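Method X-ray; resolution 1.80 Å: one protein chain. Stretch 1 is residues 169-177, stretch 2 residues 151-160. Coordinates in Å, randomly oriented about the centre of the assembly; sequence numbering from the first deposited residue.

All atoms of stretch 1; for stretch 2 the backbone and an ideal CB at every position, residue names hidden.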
ATOM      1  N   TYR A 169       3.252  -1.189 -20.496  1.00 23.72           N
ATOM      2  CA  TYR A 169       3.739  -0.013 -21.206  1.00 22.85           C
ATOM      3  C   TYR A 169       5.227  -0.157 -21.461  1.00 22.97           C
ATOM      4  O   TYR A 169       5.966  -0.643 -20.601  1.00 22.11           O
ATOM      5  CB  TYR A 169       3.474   1.257 -20.408  1.00 22.64           C
ATOM      6  CG  TYR A 169       2.016   1.510 -20.154  1.00 25.13           C
ATOM      7  CD1 TYR A 169       1.234   2.151 -21.103  1.00 29.34           C
ATOM      8  CD2 TYR A 169       1.414   1.101 -18.973  1.00 26.58           C
ATOM      9  CE1 TYR A 169      -0.113   2.388 -20.878  1.00 27.80           C
ATOM     10  CE2 TYR A 169       0.074   1.336 -18.738  1.00 26.89           C
ATOM     11  CZ  TYR A 169      -0.682   1.983 -19.692  1.00 28.83           C
ATOM     12  OH  TYR A 169      -2.020   2.216 -19.469  1.00 34.30           O
ATOM     13  N   TYR A 170       5.667   0.270 -22.645  1.00 22.38           N
ATOM     14  CA  TYR A 170       7.054   0.118 -23.061  1.00 23.69           C
ATOM     15  C   TYR A 170       7.605   1.483 -23.440  1.00 26.97           C
ATOM     16  O   TYR A 170       7.100   2.122 -24.371  1.00 25.66           O
ATOM     17  CB  TYR A 170       7.163  -0.851 -24.236  1.00 23.45           C
ATOM     18  CG  TYR A 170       6.310  -2.088 -24.067  1.00 30.24           C
ATOM     19  CD1 TYR A 170       6.652  -3.066 -23.142  1.00 29.60           C
ATOM     20  CD2 TYR A 170       5.156  -2.270 -24.819  1.00 36.29           C
ATOM     21  CE1 TYR A 170       5.872  -4.205 -22.983  1.00 24.68           C
ATOM     22  CE2 TYR A 170       4.372  -3.404 -24.663  1.00 37.73           C
ATOM     23  CZ  TYR A 170       4.738  -4.365 -23.743  1.00 31.65           C
ATOM     24  OH  TYR A 170       3.959  -5.498 -23.587  1.00 35.38           O
ATOM     25  N   PHE A 171       8.616   1.930 -22.705  1.00 24.84           N
ATOM     26  CA  PHE A 171       9.289   3.200 -22.933  1.00 20.61           C
ATOM     27  C   PHE A 171      10.769   2.949 -23.185  1.00 23.65           C
ATOM     28  O   PHE A 171      11.315   1.916 -22.798  1.00 25.11           O
ATOM     29  CB  PHE A 171       9.156   4.136 -21.727  1.00 22.88           C
ATOM     30  CG  PHE A 171       7.740   4.382 -21.287  1.00 22.92           C
ATOM     31  CD1 PHE A 171       6.899   5.177 -22.043  1.00 29.66           C
ATOM     32  CD2 PHE A 171       7.265   3.838 -20.105  1.00 22.77           C
ATOM     33  CE1 PHE A 171       5.590   5.418 -21.625  1.00 32.10           C
ATOM     34  CE2 PHE A 171       5.970   4.068 -19.689  1.00 30.22           C
ATOM     35  CZ  PHE A 171       5.129   4.860 -20.448  1.00 28.79           C
ATOM     36  N   CYS A 172      11.435   3.907 -23.824  1.00 28.12           N
ATOM     37  CA  CYS A 172      12.890   3.915 -23.743  1.00 25.28           C
ATOM     38  C   CYS A 172      13.374   5.361 -23.738  1.00 29.29           C
ATOM     39  O   CYS A 172      12.653   6.294 -24.112  1.00 26.95           O
ATOM     40  CB  CYS A 172      13.550   3.064 -24.854  1.00 32.53           C
ATOM     41  SG  CYS A 172      13.387   3.648 -26.508  1.00 34.64           S
ATOM     42  N   MET A 173      14.588   5.529 -23.232  1.00 27.50           N
ATOM     43  CA  MET A 173      15.223   6.826 -23.076  1.00 33.09           C
ATOM     44  C   MET A 173      16.543   6.834 -23.833  1.00 33.11           C
ATOM     45  O   MET A 173      17.101   5.789 -24.178  1.00 33.13           O
ATOM     46  CB  MET A 173      15.474   7.158 -21.600  1.00 28.56           C
ATOM     47  CG  MET A 173      14.211   7.341 -20.775  1.00 35.67           C
ATOM     48  SD  MET A 173      13.551   5.742 -20.253  1.00 36.61           S
ATOM     49  CE  MET A 173      11.933   6.209 -19.661  1.00 41.79           C
ATOM     50  N   MET A 174      17.042   8.041 -24.063  1.00 41.16           N
ATOM     51  CA  MET A 174      18.217   8.203 -24.900  1.00 47.96           C
ATOM     52  C   MET A 174      19.508   7.947 -24.134  1.00 39.05           C
ATOM     53  O   MET A 174      20.501   7.504 -24.723  1.00 42.08           O
ATOM     54  CB  MET A 174      18.213   9.606 -25.491  1.00 50.90           C
ATOM     55  CG  MET A 174      19.113   9.751 -26.648  1.00 53.38           C
ATOM     56  SD  MET A 174      18.377  10.801 -27.892  1.00 51.47           S
ATOM     57  CE  MET A 174      17.408  11.921 -26.941  1.00 58.32           C
ATOM     58  N   THR A 175      19.511   8.213 -22.831  1.00 36.20           N
ATOM     59  CA  THR A 175      20.709   8.132 -22.010  1.00 41.01           C
ATOM     60  C   THR A 175      20.413   7.351 -20.741  1.00 42.19           C
ATOM     61  O   THR A 175      19.275   7.336 -20.256  1.00 41.50           O
ATOM     62  CB  THR A 175      21.221   9.524 -21.629  1.00 42.72           C
ATOM     63  OG1 THR A 175      20.263  10.167 -20.780  1.00 37.39           O
ATOM     64  CG2 THR A 175      21.436  10.376 -22.864  1.00 47.57           C
ATOM     65  N   GLU A 176      21.457   6.713 -20.199  1.00 33.97           N
ATOM     66  CA  GLU A 176      21.332   6.070 -18.893  1.00 45.47           C
ATOM     67  C   GLU A 176      20.897   7.066 -17.828  1.00 42.57           C
ATOM     68  O   GLU A 176      20.190   6.694 -16.883  1.00 37.91           O
ATOM     69  CB  GLU A 176      22.654   5.405 -18.499  1.00 45.67           C
ATOM     70  CG  GLU A 176      22.599   4.605 -17.193  1.00 44.19           C
ATOM     71  CD  GLU A 176      23.946   4.024 -16.798  1.00 65.24           C
ATOM     72  OE1 GLU A 176      23.977   2.870 -16.320  1.00 67.28           O
ATOM     73  OE2 GLU A 176      24.970   4.722 -16.958  1.00 66.23           O
ATOM     74  N   ALA A 177      21.295   8.333 -17.972  1.00 36.27           N
ATOM     75  CA  ALA A 177      20.902   9.354 -17.009  1.00 37.12           C
ATOM     76  C   ALA A 177      19.394   9.560 -17.017  1.00 38.63           C
ATOM     77  O   ALA A 177      18.766   9.685 -15.957  1.00 36.41           O
ATOM     78  CB  ALA A 177      21.623  10.667 -17.299  1.00 39.86           C
ATOM     79  N   UNK A 151       9.677  -7.568 -29.172  1.00 60.26           N
ATOM     80  CA  UNK A 151       9.862  -6.241 -28.591  1.00 64.91           C
ATOM     81  C   UNK A 151      11.320  -5.782 -28.715  1.00 66.36           C
ATOM     82  O   UNK A 151      12.217  -6.381 -28.128  1.00 67.04           O
ATOM     83  CB  UNK A 151       9.432  -6.242 -27.123  1.00 64.91           C
ATOM     84  N   UNK A 152      11.540  -4.704 -29.474  1.00 65.52           N
ATOM     85  CA  UNK A 152      12.879  -4.231 -29.825  1.00 60.60           C
ATOM     86  C   UNK A 152      12.888  -2.709 -29.776  1.00 59.41           C
ATOM     87  O   UNK A 152      12.130  -2.064 -30.507  1.00 66.59           O
ATOM     88  CB  UNK A 152      13.301  -4.735 -31.207  1.00 60.60           C
ATOM     89  N   UNK A 153      13.769  -2.131 -28.942  1.00 59.79           N
ATOM     90  CA  UNK A 153      13.733  -0.702 -28.606  1.00 53.35           C
ATOM     91  C   UNK A 153      14.756   0.094 -29.417  1.00 46.87           C
ATOM     92  O   UNK A 153      15.852  -0.403 -29.695  1.00 64.16           O
ATOM     93  CB  UNK A 153      13.990  -0.504 -27.111  1.00 53.35           C
ATOM     94  N   UNK A 154      14.421   1.341 -29.769  1.00 46.43           N
ATOM     95  CA  UNK A 154      15.360   2.177 -30.536  1.00 47.97           C
ATOM     96  C   UNK A 154      16.581   2.643 -29.751  1.00 63.08           C
ATOM     97  O   UNK A 154      17.518   3.172 -30.364  1.00 56.61           O
ATOM     98  CB  UNK A 154      14.623   3.407 -31.070  1.00 47.97           C
ATOM     99  N   UNK A 155      16.587   2.514 -28.427  1.00 49.24           N
ATOM    100  CA  UNK A 155      17.739   2.870 -27.610  1.00 38.82           C
ATOM    101  C   UNK A 155      18.101   1.700 -26.710  1.00 36.93           C
ATOM    102  O   UNK A 155      17.373   0.704 -26.618  1.00 43.79           O
ATOM    103  CB  UNK A 155      17.457   4.124 -26.780  1.00 38.82           C
ATOM    104  N   UNK A 156      19.238   1.837 -26.033  1.00 35.73           N
ATOM    105  CA  UNK A 156      19.736   0.818 -25.120  1.00 37.32           C
ATOM    106  C   UNK A 156      19.230   0.989 -23.692  1.00 33.25           C
ATOM    107  O   UNK A 156      19.721   0.302 -22.789  1.00 33.59           O
ATOM    108  CB  UNK A 156      21.266   0.831 -25.123  1.00 37.32           C
ATOM    109  N   UNK A 157      18.275   1.883 -23.457  1.00 35.53           N
ATOM    110  CA  UNK A 157      17.848   2.227 -22.101  1.00 30.52           C
ATOM    111  C   UNK A 157      16.333   2.156 -22.008  1.00 27.61           C
ATOM    112  O   UNK A 157      15.644   3.182 -21.998  1.00 27.34           O
ATOM    113  CB  UNK A 157      18.344   3.620 -21.707  1.00 30.52           C
ATOM    114  N   UNK A 158      15.782   0.953 -21.933  1.00 31.60           N
ATOM    115  CA  UNK A 158      14.329   0.812 -21.836  1.00 24.98           C
ATOM    116  C   UNK A 158      13.852   0.936 -20.397  1.00 21.42           C
ATOM    117  O   UNK A 158      14.616   0.788 -19.441  1.00 23.41           O
ATOM    118  CB  UNK A 158      13.885  -0.532 -22.417  1.00 24.98           C
ATOM    119  N   UNK A 159      12.560   1.239 -20.266  1.00 24.44           N
ATOM    120  CA  UNK A 159      11.830   1.197 -19.002  1.00 22.40           C
ATOM    121  C   UNK A 159      10.457   0.627 -19.316  1.00 22.47           C
ATOM    122  O   UNK A 159       9.713   1.217 -20.105  1.00 26.87           O
ATOM    123  CB  UNK A 159      11.734   2.576 -18.347  1.00 22.40           C
ATOM    124  N   UNK A 160      10.126  -0.517 -18.724  1.00 23.13           N
ATOM    125  CA  UNK A 160       8.889  -1.229 -19.023  1.00 19.77           C
ATOM    126  C   UNK A 160       8.048  -1.292 -17.759  1.00 20.39           C
ATOM    127  O   UNK A 160       8.560  -1.611 -16.680  1.00 21.81           O
ATOM    128  CB  UNK A 160       9.171  -2.632 -19.563  1.00 19.77           C
TER

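Stretch 2 approaches stretch 1 through a loop and then pairs with it as an antiparallel strand.

At position 151 CA-to-CB points toward stretch 1, but the ideal CB has nothing within 5.5 Å. A long apolar side chain could cross the gap to the ring of Y170. The residue is L151, whose CD2 lies 3.5 Å from Y170 CD1, over one face of the ring in a CH-pi contact. Position 152 is out of reach and almost anything would do; it is K152.

Position 153 points toward C172, its ideal CB 4.2 Å from C172 SG, and a small or medium apolar residue fits. C153 is found, in apolar contact with C172 SG. At 154 CB points sideways, and phi of -70° is compatible with proline among many others. P154 brings CD to 3.5 Å from C172 SG.

Position 155 is more demanding. Its ideal CB points toward stretch 1 and sits only 3.1 Å from M173 O, an acceptor, which favours a short donor such as serine or threonine over a bulky apolar group. T155 donates from OG1 to M173 O in a very short hydrogen bond of 2.5 Å. The same OG1 accepts from the backbone N of position 157 at 3.2 Å.

Position 156 points away, leaving room for a polar side chain. The end of Q156 comes nearer, and a water bridges it to stretch 1, donating to Q156 OE1 (2.7 Å) and M174 O (3.0 Å).

At 157 the ideal CB is 4.1 Å from T175 O and 4.6 Å from E176 N, beside a backbone turn that a broad flat or long apolar side chain could cover. F157 lays one ring face against T175 C and E176 N, while its own O accepts from M173 N at 2.9 Å.

Position 158 is in a non-hydrogen-bonded pair with C172, so its nitrogen is not needed for bonding across the strands; with phi of -85°, proline is admissible, as are small apolar residues. P158 packs its CB 4.5 Å from C172 CB.

Position 159 pairs with F171, needs its NH, and has M173 CE 3.9 Å from the ideal CB: a branched apolar residue suits. L159 puts CD2 3.6 Å from M173 CE, while L159 N donates to F171 O and F171 N to L159 O, two hydrogen bonds of 2.9 Å each.

Position 160 faces Y170, and extended angles suit beta-branched residues. I160 sets CG2 3.7 Å from Y170 CD1.

Stretch 2 151-160: LKCPTQFPLI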
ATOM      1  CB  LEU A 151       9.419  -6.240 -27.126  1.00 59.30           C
ATOM      2  CG  LEU A 151       9.265  -4.892 -26.425  1.00 63.10           C
ATOM      3  CD1 LEU A 151       8.357  -3.959 -27.211  1.00 59.55           C
ATOM      4  CD2 LEU A 151       8.733  -5.104 -25.018  1.00 64.08           C
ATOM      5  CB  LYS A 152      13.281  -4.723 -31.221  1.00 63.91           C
ATOM      6  CG  LYS A 152      14.118  -5.991 -31.238  1.00 62.85           C
ATOM      7  CD  LYS A 152      13.926  -6.757 -32.543  1.00 67.15           C
ATOM      8  CE  LYS A 152      14.105  -8.255 -32.334  1.00 67.68           C
ATOM      9  NZ  LYS A 152      15.478  -8.716 -32.685  1.00 64.36           N
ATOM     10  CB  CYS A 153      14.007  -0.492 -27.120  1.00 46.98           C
ATOM     11  SG  CYS A 153      12.951  -1.448 -26.027  1.00 56.45           S
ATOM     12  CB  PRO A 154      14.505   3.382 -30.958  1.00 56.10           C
ATOM     13  CG  PRO A 154      13.079   3.013 -30.650  1.00 59.32           C
ATOM     14  CD  PRO A 154      13.126   2.007 -29.554  1.00 47.16           C
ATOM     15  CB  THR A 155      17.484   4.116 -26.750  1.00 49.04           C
ATOM     16  OG1 THR A 155      16.777   3.735 -25.558  1.00 38.91           O
ATOM     17  CG2 THR A 155      16.684   5.164 -27.515  1.00 42.62           C
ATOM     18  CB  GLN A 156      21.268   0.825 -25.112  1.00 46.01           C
ATOM     19  CG  GLN A 156      21.905   0.883 -26.486  1.00 51.88           C
ATOM     20  CD  GLN A 156      22.439   2.269 -26.815  1.00 69.83           C
ATOM     21  OE1 GLN A 156      21.667   3.215 -27.010  1.00 55.33           O
ATOM     22  NE2 GLN A 156      23.762   2.396 -26.879  1.00 56.57           N
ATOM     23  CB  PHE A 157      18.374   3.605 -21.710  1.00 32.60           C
ATOM     24  CG  PHE A 157      19.848   3.751 -21.938  1.00 33.89           C
ATOM     25  CD1 PHE A 157      20.754   3.104 -21.112  1.00 39.95           C
ATOM     26  CD2 PHE A 157      20.328   4.490 -23.007  1.00 47.11           C
ATOM     27  CE1 PHE A 157      22.116   3.216 -21.333  1.00 40.13           C
ATOM     28  CE2 PHE A 157      21.685   4.605 -23.231  1.00 40.67           C
ATOM     29  CZ  PHE A 157      22.578   3.969 -22.393  1.00 37.79           C
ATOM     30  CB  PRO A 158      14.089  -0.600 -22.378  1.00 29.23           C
ATOM     31  CG  PRO A 158      15.321  -1.349 -21.934  1.00 30.22           C
ATOM     32  CD  PRO A 158      16.464  -0.356 -21.933  1.00 31.48           C
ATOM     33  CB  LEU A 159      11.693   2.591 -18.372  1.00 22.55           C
ATOM     34  CG  LEU A 159      12.045   2.811 -16.900  1.00 43.42           C
ATOM     35  CD1 LEU A 159      13.384   2.197 -16.588  1.00 44.64           C
ATOM     36  CD2 LEU A 159      12.075   4.295 -16.591  1.00 33.18           C
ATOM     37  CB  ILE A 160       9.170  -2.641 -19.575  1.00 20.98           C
ATOM     38  CG1 ILE A 160       9.847  -2.530 -20.941  1.00 22.37           C
ATOM     39  CG2 ILE A 160       7.864  -3.435 -19.687  1.00 22.30           C
ATOM     40  CD1 ILE A 160      10.549  -3.800 -21.370  1.00 22.59           C
TER
HETATM   41  O   HOH W   1      20.571   5.689 -27.061  1.00 36.33           O
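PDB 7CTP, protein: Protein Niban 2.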